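Local coordinates for protein 11R-lipoxygenase (Gersemia fruticosa, PDB 3VF1) that probably inserts both atoms of molecular oxygen into polyunsaturated fatty acids at a non-heme iron centre, in a calcium-dependent manner, at residues A[193-197]-A[198-202]; A[274-277]-A[278-282]; A[318-322]-A[323-327]; A[348-352]-A[353-357]; A[399-402]-A[403-407]. All coordinates share one frame; numbering follows the deposited sequence.

Contact 1 (A[193-197]-A[198-202]); sequences VQFTD and EATSS
Asp197 grips the residues just ahead of it with both its side chain and its backbone. Its carboxylate oxygen OD1 receives the N-H of Ala199 at 2.9 Å, with an N-H...O angle of 158°; the bond comes in on the anti side, a little out of the carboxylate plane, and closes an Asx turn. Asp197 CG lies opposite the backbone N about CA-CB (chi1 -169°), which turns OD1 forward along the chain. The backbone O of Asp197 accepts a second, longer bond from Thr200 N at 3.2 Å, the donor standing well above the carbonyl plane. Thr200 OG1 lies 3.1 Å from Asp197 O and is hydrogen-bonded with Tyr636 OH. At the next residue, Ser201 OG folds back to Glu198 O at 2.8 Å. On the apolar side, Thr200 CG2 sits squarely over one face of the Phe195 ring, 3.6 Å from its centroid and 11° off the normal, a CH-pi contact. Beyond, Phe195 packs on Pro186 and on Ala430 and Leu434 of helix 428-438, and the side chain of Thr200 comes within about 5 Å of that of Ile698, an iron ligand. Thr200 thus sets its hydroxyl among polar partners, Asp197 O and Tyr636 OH, and its methyl on the Phe195 ring, tying the start of the 3-10 segment 200-201 to that ring not far from the metal.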
loop_
_atom_site.group_PDB
_atom_site.type_symbol
_atom_site.label_atom_id
_atom_site.label_comp_id
_atom_site.label_asym_id
_atom_site.label_seq_id
_atom_site.Cartn_x
_atom_site.Cartn_y
_atom_site.Cartn_z
ATOM N N VAL A 193 1.338 4.915 -16.698
ATOM C CA VAL A 193 1.231 4.202 -15.428
ATOM C C VAL A 193 2.382 3.217 -15.217
ATOM O O VAL A 193 2.274 2.286 -14.420
ATOM C CB VAL A 193 -0.105 3.442 -15.314
ATOM C CG1 VAL A 193 -1.273 4.410 -15.419
ATOM C CG2 VAL A 193 -0.201 2.356 -16.377
ATOM N N GLN A 194 3.484 3.427 -15.928
ATOM C CA GLN A 194 4.660 2.581 -15.770
ATOM C C GLN A 194 5.513 3.060 -14.604
ATOM O O GLN A 194 5.240 4.105 -14.013
ATOM C CB GLN A 194 5.497 2.576 -17.049
ATOM C CG GLN A 194 4.882 1.784 -18.185
ATOM C CD GLN A 194 5.750 1.778 -19.427
ATOM O OE1 GLN A 194 6.792 2.432 -19.475
ATOM N NE2 GLN A 194 5.323 1.037 -20.442
ATOM N N PHE A 195 6.543 2.287 -14.277
ATOM C CA PHE A 195 7.486 2.674 -13.238
ATOM C C PHE A 195 8.171 3.979 -13.619
ATOM O O PHE A 195 8.592 4.159 -14.760
ATOM C CB PHE A 195 8.537 1.577 -13.039
ATOM C CG PHE A 195 8.015 0.349 -12.347
ATOM C CD1 PHE A 195 7.222 0.453 -11.214
ATOM C CD2 PHE A 195 8.319 -0.912 -12.831
ATOM C CE1 PHE A 195 6.745 -0.676 -10.579
ATOM C CE2 PHE A 195 7.843 -2.045 -12.201
ATOM C CZ PHE A 195 7.055 -1.928 -11.074
ATOM N N THR A 196 8.279 4.890 -12.658
ATOM C CA THR A 196 8.953 6.161 -12.885
ATOM C C THR A 196 10.465 6.007 -12.743
ATOM O O THR A 196 11.215 6.965 -12.919
ATOM C CB THR A 196 8.458 7.239 -11.906
ATOM O OG1 THR A 196 8.663 6.798 -10.558
ATOM C CG2 THR A 196 6.978 7.518 -12.127
ATOM N N ASP A 197 10.905 4.794 -12.422
ATOM C CA ASP A 197 12.327 4.489 -12.328
ATOM C C ASP A 197 12.575 3.099 -12.901
ATOM O O ASP A 197 11.938 2.127 -12.491
ATOM C CB ASP A 197 12.794 4.564 -10.875
ATOM C CG ASP A 197 14.304 4.519 -10.744
ATOM O OD1 ASP A 197 14.944 3.710 -11.451
ATOM O OD2 ASP A 197 14.853 5.300 -9.937
ATOM N N GLU A 198 13.502 3.008 -13.848
ATOM C CA GLU A 198 13.730 1.764 -14.576
ATOM C C GLU A 198 14.359 0.681 -13.701
ATOM O O GLU A 198 14.232 -0.510 -13.989
ATOM C CB GLU A 198 14.615 2.027 -15.798
ATOM C CG GLU A 198 14.760 0.834 -16.733
ATOM C CD GLU A 198 13.440 0.415 -17.356
ATOM O OE1 GLU A 198 13.415 -0.620 -18.059
ATOM O OE2 GLU A 198 12.428 1.118 -17.148
ATOM N N ALA A 199 15.034 1.094 -12.634
ATOM C CA ALA A 199 15.688 0.150 -11.735
ATOM C C ALA A 199 14.669 -0.697 -10.979
ATOM O O ALA A 199 14.967 -1.816 -10.562
ATOM C CB ALA A 199 16.581 0.895 -10.754
ATOM N N THR A 200 13.466 -0.157 -10.806
ATOM C CA THR A 200 12.422 -0.821 -10.030
ATOM C C THR A 200 12.090 -2.212 -10.567
ATOM O O THR A 200 11.888 -3.152 -9.798
ATOM C CB THR A 200 11.126 0.012 -10.019
ATOM O OG1 THR A 200 11.408 1.339 -9.557
ATOM C CG2 THR A 200 10.085 -0.628 -9.114
ATOM N N SER A 201 12.029 -2.337 -11.889
ATOM C CA SER A 201 11.612 -3.585 -12.524
ATOM C C SER A 201 12.477 -4.784 -12.132
ATOM O O SER A 201 12.025 -5.926 -12.204
ATOM C CB SER A 201 11.608 -3.426 -14.046
ATOM O OG SER A 201 12.848 -2.926 -14.520
ATOM N N SER A 202 13.713 -4.524 -11.718
ATOM C CA SER A 202 14.646 -5.595 -11.373
ATOM C C SER A 202 15.084 -5.505 -9.915
ATOM O O SER A 202 16.275 -5.561 -9.614
ATOM C CB SER A 202 15.876 -5.535 -12.282
ATOM O OG SER A 202 16.593 -4.326 -12.103
#

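Contact 2 (A[274-277]-A[278-282]); sequences DKLP and ENFPV
Leu276 reaches across to the residues that follow the turn, its CD1 methyl resting 3.9 Å from Val282 CB and also lying against the backbone carbonyls of Phe280 and Val282. Its other methyl, CD2, approaches the Phe280 ring obliquely, at 4.4 Å from CD2 of that ring. Pro277 comes to the same ring at its edge: CD lies near the ring plane and 4.2 Å from Phe280 CB, the two side chains running side by side in the same direction. Val282 CG2 covers one ring face from 3.5 Å above the plane of Phe280, offset toward the rim. The chain reverses here in a type I beta turn from Pro277 to Phe280, closed by the bond from Phe280 N to Pro277 O at 2.9 Å. It is followed directly by an inverse gamma turn centred on Pro281, in which Val282 N returns to Phe280 O at 2.8 Å. Phe280 CG stands opposite its backbone N (chi1 -166°), which carries the ring off the turn toward Leu333 and Leu335 of strand 333-338. Leu276 and Val282 meanwhile share Leu297 of helix 297-302. Within the turn, Asn279 OD1 lies 3.1 Å from Pro277 CB, while its ND2 donates to the backbone O of Gln353, linking this loop after strand 271-272 to the one that leaves strand 344-350.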
loop_
_atom_site.group_PDB
_atom_site.type_symbol
_atom_site.label_atom_id
_atom_site.label_comp_id
_atom_site.label_asym_id
_atom_site.label_seq_id
_atom_site.Cartn_x
_atom_site.Cartn_y
_atom_site.Cartn_z
ATOM N N ASP A 274 -13.076 -12.678 25.537
ATOM C CA ASP A 274 -13.976 -12.760 26.681
ATOM C C ASP A 274 -14.242 -14.210 27.078
ATOM O O ASP A 274 -14.721 -14.482 28.178
ATOM C CB ASP A 274 -15.291 -12.049 26.366
ATOM C CG ASP A 274 -15.127 -10.544 26.263
ATOM O OD1 ASP A 274 -14.417 -9.966 27.115
ATOM O OD2 ASP A 274 -15.703 -9.941 25.330
ATOM N N LYS A 275 -13.930 -15.135 26.176
ATOM C CA LYS A 275 -14.050 -16.557 26.469
ATOM C C LYS A 275 -13.143 -17.369 25.556
ATOM O O LYS A 275 -13.147 -17.184 24.339
ATOM C CB LYS A 275 -15.495 -17.028 26.301
ATOM C CG LYS A 275 -15.701 -18.474 26.720
ATOM C CD LYS A 275 -17.030 -19.025 26.247
ATOM C CE LYS A 275 -17.201 -20.473 26.680
ATOM N NZ LYS A 275 -18.379 -21.113 26.035
ATOM N N LEU A 276 -12.374 -18.274 26.152
ATOM C CA LEU A 276 -11.449 -19.113 25.400
ATOM C C LEU A 276 -12.181 -19.989 24.394
ATOM O O LEU A 276 -13.268 -20.488 24.677
ATOM C CB LEU A 276 -10.661 -20.014 26.351
ATOM C CG LEU A 276 -9.689 -19.322 27.299
ATOM C CD1 LEU A 276 -9.136 -20.330 28.293
ATOM C CD2 LEU A 276 -8.566 -18.658 26.518
ATOM N N PRO A 277 -11.583 -20.180 23.209
ATOM C CA PRO A 277 -12.096 -21.198 22.288
ATOM C C PRO A 277 -12.050 -22.570 22.950
ATOM O O PRO A 277 -11.119 -22.845 23.707
ATOM C CB PRO A 277 -11.118 -21.140 21.112
ATOM C CG PRO A 277 -10.516 -19.780 21.177
ATOM C CD PRO A 277 -10.462 -19.419 22.630
ATOM N N GLU A 278 -13.037 -23.415 22.672
ATOM C CA GLU A 278 -13.098 -24.738 23.285
ATOM C C GLU A 278 -11.849 -25.566 22.977
ATOM O O GLU A 278 -11.482 -26.456 23.744
ATOM C CB GLU A 278 -14.347 -25.485 22.817
ATOM C CG GLU A 278 -14.396 -25.748 21.319
ATOM C CD GLU A 278 -15.712 -26.367 20.884
ATOM O OE1 GLU A 278 -15.865 -26.661 19.679
ATOM O OE2 GLU A 278 -16.594 -26.559 21.750
ATOM N N ASN A 279 -11.196 -25.263 21.859
ATOM C CA ASN A 279 -10.005 -25.997 21.444
ATOM C C ASN A 279 -8.707 -25.379 21.966
ATOM O O ASN A 279 -7.621 -25.705 21.487
ATOM C CB ASN A 279 -9.949 -26.097 19.917
ATOM C CG ASN A 279 -9.950 -24.740 19.242
ATOM O OD1 ASN A 279 -10.712 -23.850 19.619
ATOM N ND2 ASN A 279 -9.091 -24.572 18.243
ATOM N N PHE A 280 -8.823 -24.487 22.946
ATOM C CA PHE A 280 -7.660 -23.841 23.543
ATOM C C PHE A 280 -7.804 -23.887 25.061
ATOM O O PHE A 280 -7.992 -22.856 25.705
ATOM C CB PHE A 280 -7.565 -22.392 23.061
ATOM C CG PHE A 280 -6.236 -21.731 23.332
ATOM C CD1 PHE A 280 -5.118 -22.471 23.677
ATOM C CD2 PHE A 280 -6.113 -20.353 23.241
ATOM C CE1 PHE A 280 -3.905 -21.848 23.920
ATOM C CE2 PHE A 280 -4.906 -19.730 23.485
ATOM C CZ PHE A 280 -3.802 -20.478 23.823
ATOM N N PRO A 281 -7.719 -25.095 25.638
ATOM C CA PRO A 281 -8.020 -25.341 27.053
ATOM C C PRO A 281 -6.941 -24.839 28.015
ATOM O O PRO A 281 -6.285 -25.642 28.677
ATOM C CB PRO A 281 -8.122 -26.867 27.117
ATOM C CG PRO A 281 -7.188 -27.338 26.059
ATOM C CD PRO A 281 -7.282 -26.323 24.949
ATOM N N VAL A 282 -6.770 -23.523 28.092
ATOM C CA VAL A 282 -5.828 -22.928 29.032
ATOM C C VAL A 282 -6.430 -22.913 30.430
ATOM O O VAL A 282 -7.485 -22.324 30.653
ATOM C CB VAL A 282 -5.463 -21.486 28.631
ATOM C CG1 VAL A 282 -4.602 -20.834 29.706
ATOM C CG2 VAL A 282 -4.748 -21.470 27.287
#

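Contact 3 (A[318-322]-A[323-327]); sequences PTMDT and PEDKR
The guanidinium of Arg327 carries the sulfur of Met320 over one face: SD lies 3.7 Å above the plane, over its centre, and the two side chains run alongside each other in the same direction. At its NE and NH2 edge, the group takes the Asp325 carboxylate in a side-on salt bridge, NE to OD1 and NH2 to OD2, the latter 2.9 Å. Both oxygens are somewhat tilted from the guanidinium plane, and OD1 is met from above the carboxylate plane. NH1 donates to the backbone carbonyls of Leu450 and Asp447. A leucine in its place would probably leave the Asp325 carboxylate without its charged mate and the Met320 sulfur without its flat partner. The backbone forms a short, weakly bonded antiparallel hairpin that reverses at Pro323 and Glu324, with Asp321 and Lys326 facing each other as a non-hydrogen-bonded pair. Arg327 N gives Met320 O a nearly straight bond of 3.0 Å (172°), and Thr319 OG1 holds Arg327 O at 2.9 Å. Nearer the turn, Asp325 O accepts twice from Thr322, from N at 3.0 Å and from OG1 at 2.9 Å, both on the same side of its carbonyl plane. With chi1 at 68°, Thr322 OG1 lies between its backbone N and carbonyl carbon, facing Asp325 O. The chain of Lys326 crosses the Asp321 carboxylate, CE lying 3.6 Å from Asp321 OD1, while NZ bends to a weak bond with Thr322 O.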
loop_
_atom_site.group_PDB
_atom_site.type_symbol
_atom_site.label_atom_id
_atom_site.label_comp_id
_atom_site.label_asym_id
_atom_site.label_seq_id
_atom_site.Cartn_x
_atom_site.Cartn_y
_atom_site.Cartn_z
ATOM N N PRO A 318 -0.793 -25.709 2.629
ATOM C CA PRO A 318 0.385 -26.571 2.484
ATOM C C PRO A 318 1.699 -25.799 2.539
ATOM O O PRO A 318 1.766 -24.655 2.093
ATOM C CB PRO A 318 0.195 -27.182 1.094
ATOM C CG PRO A 318 -0.569 -26.154 0.346
ATOM C CD PRO A 318 -1.500 -25.530 1.349
ATOM N N THR A 319 2.733 -26.433 3.081
ATOM C CA THR A 319 4.060 -25.837 3.138
ATOM C C THR A 319 4.973 -26.532 2.136
ATOM O O THR A 319 4.683 -27.641 1.691
ATOM C CB THR A 319 4.664 -25.958 4.544
ATOM O OG1 THR A 319 4.637 -27.329 4.957
ATOM C CG2 THR A 319 3.877 -25.114 5.537
ATOM N N MET A 320 6.074 -25.879 1.781
ATOM C CA MET A 320 6.968 -26.412 0.762
ATOM C C MET A 320 7.458 -27.801 1.141
ATOM O O MET A 320 7.912 -28.029 2.263
ATOM C CB MET A 320 8.163 -25.485 0.542
ATOM C CG MET A 320 9.048 -25.918 -0.617
ATOM S SD MET A 320 10.122 -24.607 -1.220
ATOM C CE MET A 320 8.917 -23.497 -1.936
ATOM N N ASP A 321 7.364 -28.725 0.190
ATOM C CA ASP A 321 7.781 -30.103 0.411
ATOM C C ASP A 321 8.496 -30.648 -0.820
ATOM O O ASP A 321 7.893 -31.319 -1.656
ATOM C CB ASP A 321 6.573 -30.979 0.743
ATOM C CG ASP A 321 6.966 -32.382 1.164
ATOM O OD1 ASP A 321 8.135 -32.767 0.952
ATOM O OD2 ASP A 321 6.101 -33.103 1.707
ATOM N N THR A 322 9.784 -30.347 -0.925
ATOM C CA THR A 322 10.617 -30.887 -1.988
ATOM C C THR A 322 11.783 -31.632 -1.352
ATOM O O THR A 322 12.083 -31.424 -0.177
ATOM C CB THR A 322 11.160 -29.778 -2.908
ATOM O OG1 THR A 322 12.090 -28.960 -2.187
ATOM C CG2 THR A 322 10.024 -28.913 -3.434
ATOM N N PRO A 323 12.442 -32.508 -2.123
ATOM C CA PRO A 323 13.555 -33.295 -1.580
ATOM C C PRO A 323 14.637 -32.431 -0.937
ATOM O O PRO A 323 15.183 -32.809 0.099
ATOM C CB PRO A 323 14.111 -34.009 -2.814
ATOM C CG PRO A 323 12.961 -34.094 -3.753
ATOM C CD PRO A 323 12.161 -32.845 -3.530
ATOM N N GLU A 324 14.934 -31.283 -1.540
ATOM C CA GLU A 324 16.039 -30.442 -1.087
ATOM C C GLU A 324 15.589 -29.256 -0.235
ATOM O O GLU A 324 16.422 -28.526 0.302
ATOM C CB GLU A 324 16.826 -29.924 -2.292
ATOM C CG GLU A 324 17.516 -31.013 -3.097
ATOM C CD GLU A 324 18.599 -31.722 -2.310
ATOM O OE1 GLU A 324 19.002 -31.204 -1.247
ATOM O OE2 GLU A 324 19.046 -32.800 -2.754
ATOM N N ASP A 325 14.280 -29.062 -0.109
ATOM C CA ASP A 325 13.756 -27.922 0.636
ATOM C C ASP A 325 12.408 -28.249 1.265
ATOM O O ASP A 325 11.387 -28.296 0.580
ATOM C CB ASP A 325 13.624 -26.707 -0.286
ATOM C CG ASP A 325 13.518 -25.402 0.480
ATOM O OD1 ASP A 325 13.185 -25.439 1.684
ATOM O OD2 ASP A 325 13.766 -24.336 -0.123
ATOM N N LYS A 326 12.413 -28.476 2.575
ATOM C CA LYS A 326 11.187 -28.757 3.311
ATOM C C LYS A 326 10.982 -27.714 4.402
ATOM O O LYS A 326 11.882 -27.451 5.202
ATOM C CB LYS A 326 11.239 -30.153 3.933
ATOM C CG LYS A 326 11.375 -31.277 2.922
ATOM C CD LYS A 326 11.159 -32.635 3.571
ATOM C CE LYS A 326 11.255 -33.763 2.556
ATOM N NZ LYS A 326 12.626 -33.902 1.988
ATOM N N ARG A 327 9.793 -27.123 4.429
ATOM C CA ARG A 327 9.474 -26.094 5.407
ATOM C C ARG A 327 8.211 -26.469 6.168
ATOM O O ARG A 327 7.402 -27.269 5.695
ATOM C CB ARG A 327 9.301 -24.743 4.716
ATOM C CG ARG A 327 10.501 -24.343 3.878
ATOM C CD ARG A 327 10.215 -23.127 3.019
ATOM N NE ARG A 327 11.282 -22.893 2.054
ATOM C CZ ARG A 327 11.241 -21.972 1.099
ATOM N NH1 ARG A 327 10.180 -21.187 0.972
ATOM N NH2 ARG A 327 12.262 -21.837 0.266
#

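Contact 4 (A[348-352]-A[353-357]); sequences AIQLY and QQPGE
Gln350 spans the bend from strand to loop and brings its amide NE2 to within 3.0 Å of Gln353 O, at an angle too poor for a hydrogen bond. The bond NE2 does make inside the bend is to Tyr352 O, 2.8 Å long and in that carbonyl's plane; a further one goes to the backbone O of Asn279. The chain is stretched to its full length (chi1 -175°, chi2 178°), which sets the amide inside the curve. An alanine here would probably leave Tyr352 O and Asn279 O without this donor and the bend free to shift. Gln353 turns its side chain the other way, NE2 donating to Thr331 O and to Asp310 OD1. The ring of Tyr352 leads away from the bend onto Pro600, while Tyr352 O also accepts from Asn359 ND2. This is the end of strand 344-350 in a five-stranded antiparallel sheet, where the chain leaves the strand and loops toward strand 361-362.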
loop_
_atom_site.group_PDB
_atom_site.type_symbol
_atom_site.label_atom_id
_atom_site.label_comp_id
_atom_site.label_asym_id
_atom_site.label_seq_id
_atom_site.Cartn_x
_atom_site.Cartn_y
_atom_site.Cartn_z
ATOM N N ALA A 348 0.536 -17.832 27.226
ATOM C CA ALA A 348 0.231 -19.201 26.822
ATOM C C ALA A 348 0.225 -19.335 25.306
ATOM O O ALA A 348 -0.152 -18.407 24.597
ATOM C CB ALA A 348 -1.109 -19.632 27.395
ATOM N N ILE A 349 0.646 -20.499 24.816
ATOM C CA ILE A 349 0.695 -20.758 23.381
ATOM C C ILE A 349 0.374 -22.216 23.067
ATOM O O ILE A 349 0.839 -23.127 23.746
ATOM C CB ILE A 349 2.080 -20.434 22.793
ATOM C CG1 ILE A 349 2.374 -18.937 22.903
ATOM C CG2 ILE A 349 2.159 -20.879 21.337
ATOM C CD1 ILE A 349 3.788 -18.563 22.493
ATOM N N GLN A 350 -0.425 -22.424 22.028
ATOM C CA GLN A 350 -0.722 -23.761 21.527
ATOM C C GLN A 350 -0.427 -23.779 20.033
ATOM O O GLN A 350 -0.993 -22.993 19.281
ATOM C CB GLN A 350 -2.185 -24.114 21.796
ATOM C CG GLN A 350 -2.571 -25.535 21.429
ATOM C CD GLN A 350 -4.018 -25.845 21.762
ATOM O OE1 GLN A 350 -4.374 -26.034 22.925
ATOM N NE2 GLN A 350 -4.865 -25.893 20.739
ATOM N N LEU A 351 0.460 -24.670 19.603
ATOM C CA LEU A 351 0.984 -24.629 18.238
ATOM C C LEU A 351 -0.043 -25.035 17.179
ATOM O O LEU A 351 -0.082 -24.451 16.096
ATOM C CB LEU A 351 2.237 -25.499 18.118
ATOM C CG LEU A 351 3.412 -25.091 19.011
ATOM C CD1 LEU A 351 4.604 -26.008 18.776
ATOM C CD2 LEU A 351 3.800 -23.637 18.779
ATOM N N TYR A 352 -0.871 -26.027 17.487
ATOM C CA TYR A 352 -1.891 -26.482 16.544
ATOM C C TYR A 352 -3.290 -26.258 17.112
ATOM O O TYR A 352 -3.471 -26.195 18.327
ATOM C CB TYR A 352 -1.694 -27.959 16.197
ATOM C CG TYR A 352 -0.430 -28.257 15.417
ATOM C CD1 TYR A 352 -0.381 -28.084 14.037
ATOM C CD2 TYR A 352 0.711 -28.727 16.057
ATOM C CE1 TYR A 352 0.772 -28.365 13.318
ATOM C CE2 TYR A 352 1.867 -29.010 15.347
ATOM C CZ TYR A 352 1.891 -28.827 13.980
ATOM O OH TYR A 352 3.040 -29.113 13.279
ATOM N N GLN A 353 -4.274 -26.152 16.225
ATOM C CA GLN A 353 -5.640 -25.818 16.618
ATOM C C GLN A 353 -6.242 -26.848 17.572
ATOM O O GLN A 353 -6.816 -26.491 18.601
ATOM C CB GLN A 353 -6.530 -25.685 15.378
ATOM C CG GLN A 353 -6.318 -24.400 14.593
ATOM C CD GLN A 353 -6.857 -23.181 15.314
ATOM O OE1 GLN A 353 -8.041 -23.118 15.648
ATOM N NE2 GLN A 353 -5.989 -22.207 15.564
ATOM N N GLN A 354 -6.105 -28.125 17.229
ATOM C CA GLN A 354 -6.748 -29.193 17.991
ATOM C C GLN A 354 -5.833 -29.753 19.076
ATOM O O GLN A 354 -4.733 -30.220 18.781
ATOM C CB GLN A 354 -7.184 -30.316 17.049
ATOM C CG GLN A 354 -8.240 -29.888 16.042
ATOM C CD GLN A 354 -9.516 -29.412 16.710
ATOM O OE1 GLN A 354 -9.966 -29.992 17.701
ATOM N NE2 GLN A 354 -10.104 -28.347 16.175
ATOM N N PRO A 355 -6.290 -29.715 20.339
ATOM C CA PRO A 355 -5.497 -30.236 21.461
ATOM C C PRO A 355 -5.179 -31.722 21.304
ATOM O O PRO A 355 -6.011 -32.473 20.797
ATOM C CB PRO A 355 -6.410 -30.018 22.672
ATOM C CG PRO A 355 -7.380 -28.972 22.251
ATOM C CD PRO A 355 -7.584 -29.174 20.786
ATOM N N GLY A 356 -3.993 -32.133 21.740
ATOM C CA GLY A 356 -3.575 -33.519 21.625
ATOM C C GLY A 356 -2.355 -33.813 22.476
ATOM O O GLY A 356 -1.847 -32.931 23.170
ATOM N N GLU A 357 -1.879 -35.053 22.419
ATOM C CA GLU A 357 -0.729 -35.466 23.217
ATOM C C GLU A 357 0.557 -34.801 22.730
ATOM O O GLU A 357 1.459 -34.523 23.520
ATOM C CB GLU A 357 -0.572 -36.990 23.196
ATOM C CG GLU A 357 -0.260 -37.573 21.827
ATOM C CD GLU A 357 0.033 -39.063 21.885
ATOM O OE1 GLU A 357 0.295 -39.576 22.995
ATOM O OE2 GLU A 357 -0.002 -39.722 20.823
#

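Contact 5 (A[399-402]-A[403-407]); sequences MMEP and TAVSS
The side chain of Thr403 folds back onto the carbonyl of Met400: OG1 donates to Met400 O at 2.8 Å, in the carbonyl plane. The backbone N of Thr403 reaches the same oxygen at 3.2 Å from well above that plane, giving the carbonyl two donors. With chi1 at 69°, OG1 lies between the backbone N and the carbonyl carbon, where it can turn back along the helix. The helix, 369-410, is kinked here because Pro402 has no N-H to give to the preceding turn; it also carries the iron ligands His392 and His397. Beyond the proline the regular pattern resumes, with Val405 N on Glu401 O at 3.1 Å and Ser406 N on Pro402 O at 2.9 Å. Val405 CG2 lies 4.4 Å from Glu401 CG. The carboxylate of Glu401 is held by Asn432, by Val181 N and by a salt bridge to Arg436. One turn on, Ser407 OG folds back to Thr403 O at 2.7 Å, while Ser406 OG donates to Trp530 O.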
loop_
_atom_site.group_PDB
_atom_site.type_symbol
_atom_site.label_atom_id
_atom_site.label_comp_id
_atom_site.label_asym_id
_atom_site.label_seq_id
_atom_site.Cartn_x
_atom_site.Cartn_y
_atom_site.Cartn_z
ATOM N N MET A 399 -6.128 -5.405 -3.081
ATOM C CA MET A 399 -7.463 -4.882 -2.794
ATOM C C MET A 399 -7.642 -3.436 -3.260
ATOM O O MET A 399 -8.768 -2.977 -3.451
ATOM C CB MET A 399 -7.771 -4.988 -1.297
ATOM C CG MET A 399 -8.175 -6.387 -0.845
ATOM S SD MET A 399 -9.794 -6.890 -1.469
ATOM C CE MET A 399 -10.885 -5.840 -0.511
ATOM N N MET A 400 -6.540 -2.720 -3.449
ATOM C CA MET A 400 -6.611 -1.319 -3.857
ATOM C C MET A 400 -6.471 -1.130 -5.366
ATOM O O MET A 400 -6.852 -0.089 -5.896
ATOM C CB MET A 400 -5.537 -0.496 -3.141
ATOM C CG MET A 400 -5.805 -0.256 -1.663
ATOM S SD MET A 400 -7.368 0.585 -1.358
ATOM C CE MET A 400 -8.398 -0.783 -0.837
ATOM N N GLU A 401 -5.930 -2.127 -6.058
ATOM C CA GLU A 401 -5.681 -1.999 -7.491
ATOM C C GLU A 401 -6.960 -1.719 -8.290
ATOM O O GLU A 401 -6.952 -0.890 -9.201
ATOM C CB GLU A 401 -4.989 -3.249 -8.037
ATOM C CG GLU A 401 -4.556 -3.121 -9.489
ATOM C CD GLU A 401 -3.907 -4.382 -10.021
ATOM O OE1 GLU A 401 -3.571 -5.273 -9.210
ATOM O OE2 GLU A 401 -3.734 -4.483 -11.255
ATOM N N PRO A 402 -8.061 -2.409 -7.953
ATOM C CA PRO A 402 -9.320 -2.227 -8.684
ATOM C C PRO A 402 -9.769 -0.768 -8.784
ATOM O O PRO A 402 -10.383 -0.394 -9.781
ATOM C CB PRO A 402 -10.320 -3.034 -7.857
ATOM C CG PRO A 402 -9.499 -4.085 -7.209
ATOM C CD PRO A 402 -8.181 -3.442 -6.909
ATOM N N THR A 403 -9.469 0.041 -7.770
ATOM C CA THR A 403 -9.890 1.439 -7.774
ATOM C C THR A 403 -9.098 2.232 -8.806
ATOM O O THR A 403 -9.607 3.196 -9.378
ATOM C CB THR A 403 -9.723 2.103 -6.390
ATOM O OG1 THR A 403 -8.332 2.252 -6.083
ATOM C CG2 THR A 403 -10.412 1.280 -5.305
ATOM N N ALA A 404 -7.857 1.824 -9.047
ATOM C CA ALA A 404 -7.028 2.474 -10.054
ATOM C C ALA A 404 -7.546 2.135 -11.444
ATOM O O ALA A 404 -7.673 3.008 -12.299
ATOM C CB ALA A 404 -5.576 2.042 -9.908
ATOM N N VAL A 405 -7.853 0.859 -11.658
ATOM C CA VAL A 405 -8.342 0.393 -12.951
ATOM C C VAL A 405 -9.691 1.024 -13.286
ATOM O O VAL A 405 -9.924 1.447 -14.418
ATOM C CB VAL A 405 -8.476 -1.144 -12.980
ATOM C CG1 VAL A 405 -9.093 -1.603 -14.293
ATOM C CG2 VAL A 405 -7.120 -1.799 -12.768
ATOM N N SER A 406 -10.576 1.091 -12.297
ATOM C CA SER A 406 -11.906 1.648 -12.509
ATOM C C SER A 406 -11.834 3.146 -12.791
ATOM O O SER A 406 -12.656 3.683 -13.533
ATOM C CB SER A 406 -12.807 1.383 -11.301
ATOM O OG SER A 406 -14.112 1.878 -11.540
ATOM N N SER A 407 -10.855 3.821 -12.196
ATOM C CA SER A 407 -10.666 5.248 -12.431
ATOM C C SER A 407 -10.398 5.517 -13.906
ATOM O O SER A 407 -10.990 6.419 -14.501
ATOM C CB SER A 407 -9.507 5.790 -11.593
ATOM O OG SER A 407 -9.831 5.804 -10.212
#

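Overall arrangement
Contact 5 lies in the buried core, within the helix that carries two iron ligands, whereas contacts 1 and 3 are at the surface and contacts 2 and 4 partly buried. Contacts 1 and 5, nearest the metal, both have a threonine hydroxyl close to a carbonyl three residues back; in contact 3 one reaches instead three residues ahead, across the hairpin, and a salt bridge and a sulfur over a guanidinium dominate. Contacts 2 and 4 touch directly, Asn279 meeting Gln350 and Gln353: contact 4, an amide-carbonyl network, begins on strand 344-350 of the five-stranded sheet, and the mainly apolar contact 2 follows its edge strand 271-272. Contact 1 lies across the chain's centre from both.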